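Long-range contacts in BtGH115A (Bacteroides thetaiotaomicron, PDB 5BY3), which probably removes 4-O-methyl-glucuronic acid from decorated arabinogalactans, as a family GH115 alpha-glucuronidase: residues E719-Y723 with A741-L747; Y665-E671 with E764-Q770; K706-S712 with L757-D763. All blocks are in the same frame, centred on the assembly; numbering follows the deposited sequence.

Interaction 1 (E719-Y723 with A741-L747); sequences EVIAY and AIRKIVL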
loop_
_atom_site.group_PDB
_atom_site.type_symbol
_atom_site.label_atom_id
_atom_site.label_comp_id
_atom_site.label_asym_id
_atom_site.label_seq_id
_atom_site.Cartn_x
_atom_site.Cartn_y
_atom_site.Cartn_z
ATOM N N GLU A 719 26.628 24.203 11.594
ATOM C CA GLU A 719 25.733 23.862 12.703
ATOM C C GLU A 719 25.058 22.504 12.416
ATOM O O GLU A 719 24.521 22.299 11.328
ATOM C CB GLU A 719 24.706 24.978 12.929
ATOM C CG GLU A 719 24.271 25.162 14.386
ATOM C CD GLU A 719 24.204 26.636 14.803
ATOM O OE1 GLU A 719 25.218 27.374 14.651
ATOM O OE2 GLU A 719 23.135 27.067 15.296
ATOM N N VAL A 720 25.107 21.592 13.390
ATOM C CA VAL A 720 24.663 20.196 13.256
ATOM C C VAL A 720 23.211 20.002 13.733
ATOM O O VAL A 720 22.901 20.265 14.896
ATOM C CB VAL A 720 25.589 19.253 14.054
ATOM C CG1 VAL A 720 25.050 17.833 14.065
ATOM C CG2 VAL A 720 26.979 19.247 13.454
ATOM N N ILE A 721 22.332 19.545 12.831
ATOM C CA ILE A 721 20.884 19.502 13.076
ATOM C C ILE A 721 20.274 18.133 12.741
ATOM O O ILE A 721 20.352 17.700 11.602
ATOM C CB ILE A 721 20.137 20.597 12.301
ATOM C CG1 ILE A 721 20.627 21.998 12.723
ATOM C CG2 ILE A 721 18.643 20.463 12.555
ATOM C CD1 ILE A 721 19.930 23.146 12.009
ATOM N N ALA A 722 19.675 17.494 13.755
ATOM C CA ALA A 722 19.046 16.183 13.693
ATOM C C ALA A 722 17.516 16.319 13.527
ATOM O O ALA A 722 16.915 17.259 14.058
ATOM C CB ALA A 722 19.349 15.439 14.977
ATOM N N TYR A 723 16.885 15.369 12.835
ATOM C CA TYR A 723 15.430 15.453 12.601
ATOM C C TYR A 723 14.744 14.108 12.575
ATOM O O TYR A 723 13.557 14.036 12.244
ATOM C CB TYR A 723 15.067 16.272 11.331
ATOM C CG TYR A 723 15.497 15.622 10.041
ATOM C CD1 TYR A 723 16.805 15.770 9.559
ATOM C CD2 TYR A 723 14.604 14.831 9.301
ATOM C CE1 TYR A 723 17.209 15.145 8.383
ATOM C CE2 TYR A 723 15.002 14.193 8.129
ATOM C CZ TYR A 723 16.302 14.365 7.673
ATOM O OH TYR A 723 16.680 13.754 6.515
ATOM N N ALA A 741 9.142 16.875 7.920
ATOM C CA ALA A 741 9.947 17.323 9.071
ATOM C C ALA A 741 10.327 18.760 8.791
ATOM O O ALA A 741 10.485 19.147 7.626
ATOM C CB ALA A 741 11.192 16.480 9.261
ATOM N N ILE A 742 10.441 19.547 9.860
ATOM C CA ILE A 742 10.603 20.977 9.782
ATOM C C ILE A 742 11.698 21.383 10.762
ATOM O O ILE A 742 11.576 21.104 11.964
ATOM C CB ILE A 742 9.321 21.745 10.166
ATOM C CG1 ILE A 742 8.167 21.468 9.185
ATOM C CG2 ILE A 742 9.617 23.260 10.306
ATOM C CD1 ILE A 742 6.900 22.313 9.438
ATOM N N ARG A 743 12.749 22.050 10.251
ATOM C CA ARG A 743 13.822 22.607 11.088
ATOM C C ARG A 743 14.058 24.071 10.758
ATOM O O ARG A 743 14.455 24.424 9.636
ATOM C CB ARG A 743 15.123 21.792 10.982
ATOM C CG ARG A 743 15.064 20.435 11.639
ATOM C CD ARG A 743 15.130 20.547 13.172
ATOM N NE ARG A 743 14.968 19.225 13.821
ATOM C CZ ARG A 743 13.809 18.703 14.251
ATOM N NH1 ARG A 743 12.666 19.357 14.124
ATOM N NH2 ARG A 743 13.795 17.489 14.787
ATOM N N LYS A 744 13.784 24.911 11.746
ATOM C CA LYS A 744 14.100 26.324 11.694
ATOM C C LYS A 744 15.417 26.605 12.402
ATOM O O LYS A 744 15.728 26.022 13.456
ATOM C CB LYS A 744 12.982 27.136 12.324
ATOM C CG LYS A 744 11.677 27.007 11.558
ATOM C CD LYS A 744 10.629 28.006 12.032
ATOM C CE LYS A 744 9.523 28.182 10.998
ATOM N NZ LYS A 744 8.759 26.930 10.789
ATOM N N ILE A 745 16.204 27.486 11.800
ATOM C CA ILE A 745 17.425 27.975 12.431
ATOM C C ILE A 745 17.594 29.473 12.197
ATOM O O ILE A 745 17.285 30.001 11.121
ATOM C CB ILE A 745 18.675 27.142 12.030
ATOM C CG1 ILE A 745 19.833 27.426 12.976
ATOM C CG2 ILE A 745 19.084 27.389 10.587
ATOM C CD1 ILE A 745 20.828 26.288 13.060
ATOM N N VAL A 746 18.058 30.153 13.234
ATOM C CA VAL A 746 18.416 31.562 13.146
ATOM C C VAL A 746 19.951 31.673 13.108
ATOM O O VAL A 746 20.672 31.065 13.940
ATOM C CB VAL A 746 17.730 32.389 14.265
ATOM C CG1 VAL A 746 18.446 33.710 14.535
ATOM C CG2 VAL A 746 16.262 32.634 13.908
ATOM N N LEU A 747 20.434 32.405 12.101
ATOM C CA LEU A 747 21.871 32.641 11.920
ATOM C C LEU A 747 22.181 34.127 11.769
ATOM O O LEU A 747 21.359 34.882 11.229
ATOM C CB LEU A 747 22.431 31.863 10.724
ATOM C CG LEU A 747 22.257 30.342 10.573
ATOM C CD1 LEU A 747 22.550 29.944 9.116
ATOM C CD2 LEU A 747 23.080 29.535 11.566
#
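Ile721 and Ile745 meet through their end methyls, Ile721 CD1 to Ile745 CD1 at 3.4 Å, and so illustrate how two beta sheets pack face to face. Strand 719-722 is an outer strand of the four-stranded antiparallel sheet, whereas strand 741-747 pairs with strand 689-696 in the other sheet of this C-terminal domain. The axes of the two short segments come within 9.0 Å, a spacing usual for a beta sandwich, with directions 155° apart.

The apolar contacts come first. On the other branch of Ile721, CG2 lies against Arg743 CD at 3.6 Å, the two side chains sliding past each other in opposite directions. Near one end, Ala741 CB approaches Tyr723 CD2 at 3.8 Å. The carboxylate of Glu719, a polar group, also lies against this patch: Glu719 OE2 is 3.3 Å from Ile745 CD1.

The polar contacts centre on Arg743, whose chain bends at chi2 (-75°) and carries the guanidinium to the C-terminal end of strand 719-722. There Arg743 NE donates to Ala722 O over 2.8 Å, almost in the guanidinium plane, and NH2 adds a weak second bond to the same oxygen. Arg743 NH1 turns back to Ile742 O at 3.0 Å, and Tyr723 CB covers one face of the group. Arg743 NH2 also forms a salt bridge with Glu731 OE1.

One arginine thus serves both halves of the contact: its CG and CD probably act as apolar surface, while its N-H groups meet backbone carbonyls and a carboxylate.

Interaction 2 (Y665-E671 with E764-Q770); sequences YESKAAE and EGVILDQ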
loop_
_atom_site.group_PDB
_atom_site.type_symbol
_atom_site.label_atom_id
_atom_site.label_comp_id
_atom_site.label_asym_id
_atom_site.label_seq_id
_atom_site.Cartn_x
_atom_site.Cartn_y
_atom_site.Cartn_z
ATOM N N TYR A 665 6.221 18.634 -1.611
ATOM C CA TYR A 665 5.190 19.678 -1.763
ATOM C C TYR A 665 5.049 20.272 -3.192
ATOM O O TYR A 665 3.952 20.616 -3.646
ATOM C CB TYR A 665 5.445 20.786 -0.735
ATOM C CG TYR A 665 4.820 20.573 0.648
ATOM C CD1 TYR A 665 4.732 19.294 1.198
ATOM C CD2 TYR A 665 4.360 21.671 1.418
ATOM C CE1 TYR A 665 4.172 19.088 2.441
ATOM C CE2 TYR A 665 3.794 21.480 2.684
ATOM C CZ TYR A 665 3.710 20.170 3.188
ATOM O OH TYR A 665 3.185 19.874 4.421
ATOM N N GLU A 666 6.167 20.379 -3.899
ATOM C CA GLU A 666 6.122 20.807 -5.285
ATOM C C GLU A 666 6.876 19.820 -6.198
ATOM O O GLU A 666 7.545 20.227 -7.142
ATOM C CB GLU A 666 6.594 22.255 -5.429
ATOM C CG GLU A 666 7.956 22.488 -4.789
ATOM C CD GLU A 666 8.227 23.931 -4.384
ATOM O OE1 GLU A 666 7.239 24.706 -4.205
ATOM O OE2 GLU A 666 9.439 24.260 -4.231
ATOM N N SER A 667 6.732 18.526 -5.901
ATOM C CA SER A 667 7.198 17.418 -6.762
ATOM C C SER A 667 8.661 17.438 -7.052
ATOM O O SER A 667 9.094 16.780 -7.993
ATOM C CB SER A 667 6.431 17.338 -8.111
ATOM O OG SER A 667 5.054 17.544 -7.913
ATOM N N LYS A 668 9.425 18.171 -6.248
ATOM C CA LYS A 668 10.879 18.327 -6.459
ATOM C C LYS A 668 11.792 17.936 -5.289
ATOM O O LYS A 668 12.948 18.311 -5.270
ATOM C CB LYS A 668 11.195 19.738 -6.978
ATOM C CG LYS A 668 10.805 19.945 -8.448
ATOM C CD LYS A 668 10.358 21.356 -8.801
ATOM C CE LYS A 668 9.645 21.347 -10.155
ATOM N NZ LYS A 668 9.530 22.695 -10.796
ATOM N N ALA A 669 11.304 17.149 -4.329
ATOM C CA ALA A 669 12.203 16.610 -3.302
ATOM C C ALA A 669 13.349 15.794 -3.916
ATOM O O ALA A 669 13.145 15.148 -4.950
ATOM C CB ALA A 669 11.436 15.787 -2.264
ATOM N N ALA A 670 14.535 15.830 -3.276
ATOM C CA ALA A 670 15.761 15.177 -3.811
ATOM C C ALA A 670 16.675 14.639 -2.721
ATOM O O ALA A 670 16.798 15.267 -1.677
ATOM C CB ALA A 670 16.540 16.142 -4.690
ATOM N N GLU A 671 17.326 13.505 -2.980
ATOM C CA GLU A 671 18.160 12.839 -1.974
ATOM C C GLU A 671 19.563 13.404 -1.987
ATOM O O GLU A 671 20.219 13.399 -3.018
ATOM C CB GLU A 671 18.213 11.325 -2.191
ATOM C CG GLU A 671 19.067 10.602 -1.145
ATOM C CD GLU A 671 19.346 9.132 -1.466
ATOM O OE1 GLU A 671 19.247 8.737 -2.657
ATOM O OE2 GLU A 671 19.696 8.372 -0.521
ATOM N N GLU A 764 22.545 8.637 5.826
ATOM C CA GLU A 764 22.096 8.028 4.585
ATOM C C GLU A 764 20.861 8.690 3.926
ATOM O O GLU A 764 21.030 9.516 3.004
ATOM C CB GLU A 764 21.945 6.514 4.753
ATOM C CG GLU A 764 22.159 5.744 3.450
ATOM C CD GLU A 764 22.890 4.423 3.643
ATOM O OE1 GLU A 764 23.786 4.349 4.506
ATOM O OE2 GLU A 764 22.580 3.454 2.921
ATOM N N GLY A 765 19.648 8.374 4.385
ATOM C CA GLY A 765 18.434 8.711 3.606
ATOM C C GLY A 765 17.825 10.076 3.881
ATOM O O GLY A 765 16.692 10.167 4.392
ATOM N N VAL A 766 18.588 11.125 3.545
ATOM C CA VAL A 766 18.250 12.533 3.832
ATOM C C VAL A 766 17.614 13.108 2.591
ATOM O O VAL A 766 18.257 13.155 1.520
ATOM C CB VAL A 766 19.509 13.365 4.122
ATOM C CG1 VAL A 766 19.211 14.858 4.190
ATOM C CG2 VAL A 766 20.184 12.875 5.395
ATOM N N ILE A 767 16.359 13.538 2.701
ATOM C CA ILE A 767 15.698 13.981 1.489
ATOM C C ILE A 767 15.155 15.363 1.713
ATOM O O ILE A 767 14.246 15.546 2.537
ATOM C CB ILE A 767 14.603 12.999 1.030
ATOM C CG1 ILE A 767 15.228 11.683 0.614
ATOM C CG2 ILE A 767 13.837 13.551 -0.161
ATOM C CD1 ILE A 767 14.453 10.489 1.127
ATOM N N LEU A 768 15.735 16.317 0.981
ATOM C CA LEU A 768 15.344 17.718 1.043
ATOM C C LEU A 768 14.114 17.979 0.194
ATOM O O LEU A 768 14.008 17.478 -0.924
ATOM C CB LEU A 768 16.513 18.633 0.626
ATOM C CG LEU A 768 16.247 20.153 0.709
ATOM C CD1 LEU A 768 16.122 20.688 2.132
ATOM C CD2 LEU A 768 17.288 20.949 -0.069
ATOM N N ASP A 769 13.197 18.774 0.738
ATOM C CA ASP A 769 11.955 19.166 0.062
ATOM C C ASP A 769 11.972 20.654 -0.232
ATOM O O ASP A 769 11.943 21.033 -1.377
ATOM C CB ASP A 769 10.717 18.804 0.909
ATOM C CG ASP A 769 9.463 18.618 0.068
ATOM O OD1 ASP A 769 9.635 18.458 -1.137
ATOM O OD2 ASP A 769 8.314 18.592 0.590
ATOM N N GLN A 770 12.008 21.495 0.795
ATOM C CA GLN A 770 11.996 22.953 0.600
ATOM C C GLN A 770 12.994 23.654 1.496
ATOM O O GLN A 770 13.433 23.096 2.494
ATOM C CB GLN A 770 10.619 23.529 0.854
ATOM C CG GLN A 770 9.565 22.974 -0.098
ATOM C CD GLN A 770 8.145 23.369 0.272
ATOM O OE1 GLN A 770 7.652 23.034 1.349
ATOM N NE2 GLN A 770 7.488 24.092 -0.614
HETATM O O HOH W 1 9.073 19.660 -3.756
#
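The ring of Tyr665 meets two flat polar groups obliquely: the carboxylate of Asp769, turned 89° from the ring plane, and the amide of Gln770, turned 55°. Asp769 OD2 comes to Tyr665 CD1 and Gln770 OE1 comes to Tyr665 CD2, the latter at 3.6 Å, so the two oxygens lie near different ring carbons. Asp769 and Gln770 together form a classic beta bulge opposite Arg695, in a strand of the antiparallel beta sandwich of the C-terminal region.

The bulge region shows how a buried carboxylate can hold a loop. With CG anti to the backbone N (chi1 -155°), Asp769 reaches the turn at residues 665-668. Asp769 OD2 accepts the backbone N-H of Tyr665, at 3.0 Å from Tyr665 N, through the syn lone pair, and also receives Gln740 NE2. A water gives a hydrogen to Asp769 OD1 at 2.9 Å while accepting from the backbone N atoms of Glu666 and Lys668, which ties the turn to the same carboxylate. Gln740 NE2 also reaches Gln770 OE1, and the hydroxyl of Tyr665 is bonded to the backbone oxygen of Arg738; these three oxygens thus have partners in a neighbouring loop and at a helix end.

Beyond the turn the chains become regular. Ala670 and Leu768 make an antiparallel hydrogen-bonded pair, Ala670 N to Leu768 O at 2.9 Å and Leu768 N to Ala670 O at 3.0 Å. The next pair, Glu671 with Ile767, is non-hydrogen-bonded, and Glu671 directs OE1 to Lys673 in a salt bridge. Gly765 centres an inverse gamma turn that leads into the strand, closed by Val766 N donating to Glu764 O at 3.0 Å.

Interaction 3 (K706-S712 with L757-D763); sequences KLRFTVS and LVIKALD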
loop_
_atom_site.group_PDB
_atom_site.type_symbol
_atom_site.label_atom_id
_atom_site.label_comp_id
_atom_site.label_asym_id
_atom_site.label_seq_id
_atom_site.Cartn_x
_atom_site.Cartn_y
_atom_site.Cartn_z
ATOM N N LYS A 706 20.109 7.896 13.411
ATOM C CA LYS A 706 20.408 9.318 13.387
ATOM C C LYS A 706 19.729 10.347 12.490
ATOM O O LYS A 706 19.174 11.270 13.044
ATOM C CB LYS A 706 21.891 9.588 13.639
ATOM C CG LYS A 706 22.221 9.607 15.130
ATOM C CD LYS A 706 21.986 10.992 15.750
ATOM C CE LYS A 706 20.674 11.122 16.516
ATOM N NZ LYS A 706 20.534 12.455 17.177
ATOM N N LEU A 707 19.757 10.248 11.165
ATOM C CA LEU A 707 19.289 11.409 10.284
ATOM C C LEU A 707 19.630 12.865 10.662
ATOM O O LEU A 707 18.814 13.574 11.297
ATOM C CB LEU A 707 17.782 11.381 9.988
ATOM C CG LEU A 707 17.192 10.310 9.066
ATOM C CD1 LEU A 707 15.670 10.498 9.015
ATOM C CD2 LEU A 707 17.839 10.320 7.688
ATOM N N ARG A 708 20.792 13.341 10.223
ATOM C CA ARG A 708 21.125 14.757 10.421
ATOM C C ARG A 708 21.830 15.487 9.262
ATOM O O ARG A 708 22.301 14.876 8.310
ATOM C CB ARG A 708 21.856 14.951 11.760
ATOM C CG ARG A 708 23.188 14.261 11.883
ATOM C CD ARG A 708 23.318 13.571 13.220
ATOM N NE ARG A 708 23.933 12.290 12.939
ATOM C CZ ARG A 708 25.197 11.962 13.169
ATOM N NH1 ARG A 708 26.031 12.817 13.760
ATOM N NH2 ARG A 708 25.608 10.741 12.830
ATOM N N PHE A 709 21.847 16.809 9.345
ATOM C CA PHE A 709 22.482 17.656 8.345
ATOM C C PHE A 709 23.266 18.781 9.010
ATOM O O PHE A 709 23.200 18.941 10.216
ATOM C CB PHE A 709 21.466 18.200 7.304
ATOM C CG PHE A 709 20.344 19.033 7.883
ATOM C CD1 PHE A 709 19.145 18.432 8.295
ATOM C CD2 PHE A 709 20.462 20.427 7.976
ATOM C CE1 PHE A 709 18.099 19.205 8.814
ATOM C CE2 PHE A 709 19.415 21.209 8.485
ATOM C CZ PHE A 709 18.230 20.597 8.904
ATOM N N THR A 710 24.049 19.522 8.231
ATOM C CA THR A 710 24.730 20.693 8.756
ATOM C C THR A 710 24.322 21.852 7.893
ATOM O O THR A 710 24.196 21.701 6.673
ATOM C CB THR A 710 26.270 20.568 8.773
ATOM O OG1 THR A 710 26.801 20.766 7.455
ATOM C CG2 THR A 710 26.734 19.227 9.352
ATOM N N VAL A 711 24.091 22.991 8.541
ATOM C CA VAL A 711 23.864 24.278 7.871
ATOM C C VAL A 711 25.063 25.205 8.076
ATOM O O VAL A 711 25.584 25.330 9.196
ATOM C CB VAL A 711 22.616 24.978 8.416
ATOM C CG1 VAL A 711 21.572 25.148 7.339
ATOM C CG2 VAL A 711 22.062 24.209 9.602
ATOM N N SER A 712 25.516 25.843 7.002
ATOM C CA SER A 712 26.616 26.813 7.121
ATOM C C SER A 712 26.408 28.008 6.217
ATOM O O SER A 712 26.380 27.871 4.982
ATOM C CB SER A 712 27.991 26.161 6.885
ATOM O OG SER A 712 29.042 27.098 7.069
ATOM N N LEU A 757 24.559 29.488 1.451
ATOM C CA LEU A 757 24.094 28.586 2.500
ATOM C C LEU A 757 24.374 27.161 2.075
ATOM O O LEU A 757 23.838 26.703 1.068
ATOM C CB LEU A 757 22.582 28.754 2.732
ATOM C CG LEU A 757 22.003 27.969 3.933
ATOM C CD1 LEU A 757 22.200 28.719 5.246
ATOM C CD2 LEU A 757 20.534 27.664 3.716
ATOM N N VAL A 758 25.204 26.459 2.842
ATOM C CA VAL A 758 25.547 25.080 2.519
ATOM C C VAL A 758 24.845 24.085 3.468
ATOM O O VAL A 758 25.065 24.101 4.692
ATOM C CB VAL A 758 27.084 24.897 2.435
ATOM C CG1 VAL A 758 27.494 23.427 2.378
ATOM C CG2 VAL A 758 27.628 25.650 1.225
ATOM N N ILE A 759 23.978 23.254 2.875
ATOM C CA ILE A 759 23.316 22.091 3.535
ATOM C C ILE A 759 24.029 20.771 3.186
ATOM O O ILE A 759 24.000 20.324 2.032
ATOM C CB ILE A 759 21.794 22.021 3.187
ATOM C CG1 ILE A 759 21.065 23.263 3.719
ATOM C CG2 ILE A 759 21.154 20.768 3.766
ATOM C CD1 ILE A 759 19.890 23.719 2.886
ATOM N N LYS A 760 24.673 20.162 4.175
ATOM C CA LYS A 760 25.403 18.911 3.976
ATOM C C LYS A 760 24.726 17.720 4.678
ATOM O O LYS A 760 24.345 17.830 5.847
ATOM C CB LYS A 760 26.840 19.075 4.475
ATOM C CG LYS A 760 27.754 17.911 4.135
ATOM C CD LYS A 760 29.189 18.166 4.547
ATOM C CE LYS A 760 29.954 16.859 4.563
ATOM N NZ LYS A 760 31.428 17.063 4.457
ATOM N N ALA A 761 24.597 16.587 3.984
ATOM C CA ALA A 761 24.047 15.383 4.598
ATOM C C ALA A 761 25.111 14.615 5.362
ATOM O O ALA A 761 26.162 14.284 4.788
ATOM C CB ALA A 761 23.448 14.478 3.545
ATOM N N LEU A 762 24.818 14.294 6.627
ATOM C CA LEU A 762 25.670 13.438 7.466
ATOM C C LEU A 762 25.266 11.965 7.510
ATOM O O LEU A 762 26.100 11.105 7.796
ATOM C CB LEU A 762 25.742 13.986 8.900
ATOM C CG LEU A 762 26.913 14.896 9.309
ATOM C CD1 LEU A 762 27.386 15.837 8.201
ATOM C CD2 LEU A 762 26.506 15.684 10.553
ATOM N N ASP A 763 23.990 11.680 7.248
ATOM C CA ASP A 763 23.484 10.307 7.274
ATOM C C ASP A 763 22.881 9.926 5.946
ATOM O O ASP A 763 22.727 10.791 5.057
ATOM C CB ASP A 763 22.499 10.116 8.430
ATOM C CG ASP A 763 23.147 10.377 9.777
ATOM O OD1 ASP A 763 24.021 9.572 10.192
ATOM O OD2 ASP A 763 22.804 11.393 10.415
HETATM O O HOH W 2 27.054 22.962 6.165
#
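Val711 CG1 rests against Ile759 CG1 at 4.1 Å and Leu757 CD1 at 4.2 Å, the three side chains standing side by side on the face turned to the interior of the sandwich. Phe709 continues this row, and strand 689-696 of the other sheet meets it through Ile694 and Leu696.

Strands 708-712 and 757-761 are central neighbours in the four-stranded antiparallel sheet. Two hydrogen-bonded pairs, Thr710 with Lys760 and Ser712 with Val758, give four backbone bonds. On the face of Thr710 and Lys760, Thr710 CG2 touches Leu762 CD1 at 3.6 Å, and a water links Thr710 OG1 to Val758 O, donating to the latter at 2.7 Å.

Past the last strand pair, Leu762 N bonds Arg708 O at 3.1 Å and Asp763 turns toward Arg708. With chi2 at -135° and chi3 at 138° the chain of Arg708 is bent, and Arg708 NE meets Asp763 OD2 at 2.9 Å in a salt bridge, its hydrogen bond being weak in angle. Arg708 NH2 reaches Asp763 OD1 at 3.3 Å, while the backbone N-H of Arg708 takes the anti lone pair of OD2. A leucine in place of this arginine would probably leave the Asp763 carboxylate with the backbone N-H alone from this residue and its charge without a mate.

The chemistry thus passes from dispersion in the core to charge at the strand end, where one aspartate oxygen gathers both main-chain and side-chain donors.

In the fold
The three contacts illustrate one sandwich built from successive pairings. Interaction 3 joins two strands within a sheet, interaction 1 bridges that sheet to the opposing one, and interaction 2 pairs two strands of the opposing sheet and joins to it the turn that precedes one of them; 706-712 and 719-723 adjoin through Ile721 N and Phe709 O, a probable hydrogen bond of 2.8 Å. The centres of interactions 1 and 3 are 9 Å apart, those of 2 and 3 13 Å. Tyr723 OH of interaction 1 packs on Val766 CA of interaction 2 at 3.3 Å. The nickel site at Leu404 and Asp436 involves none of them; a sulfate, probably from the crystallisation liquor, lies about 5 Å from Tyr665's side chain.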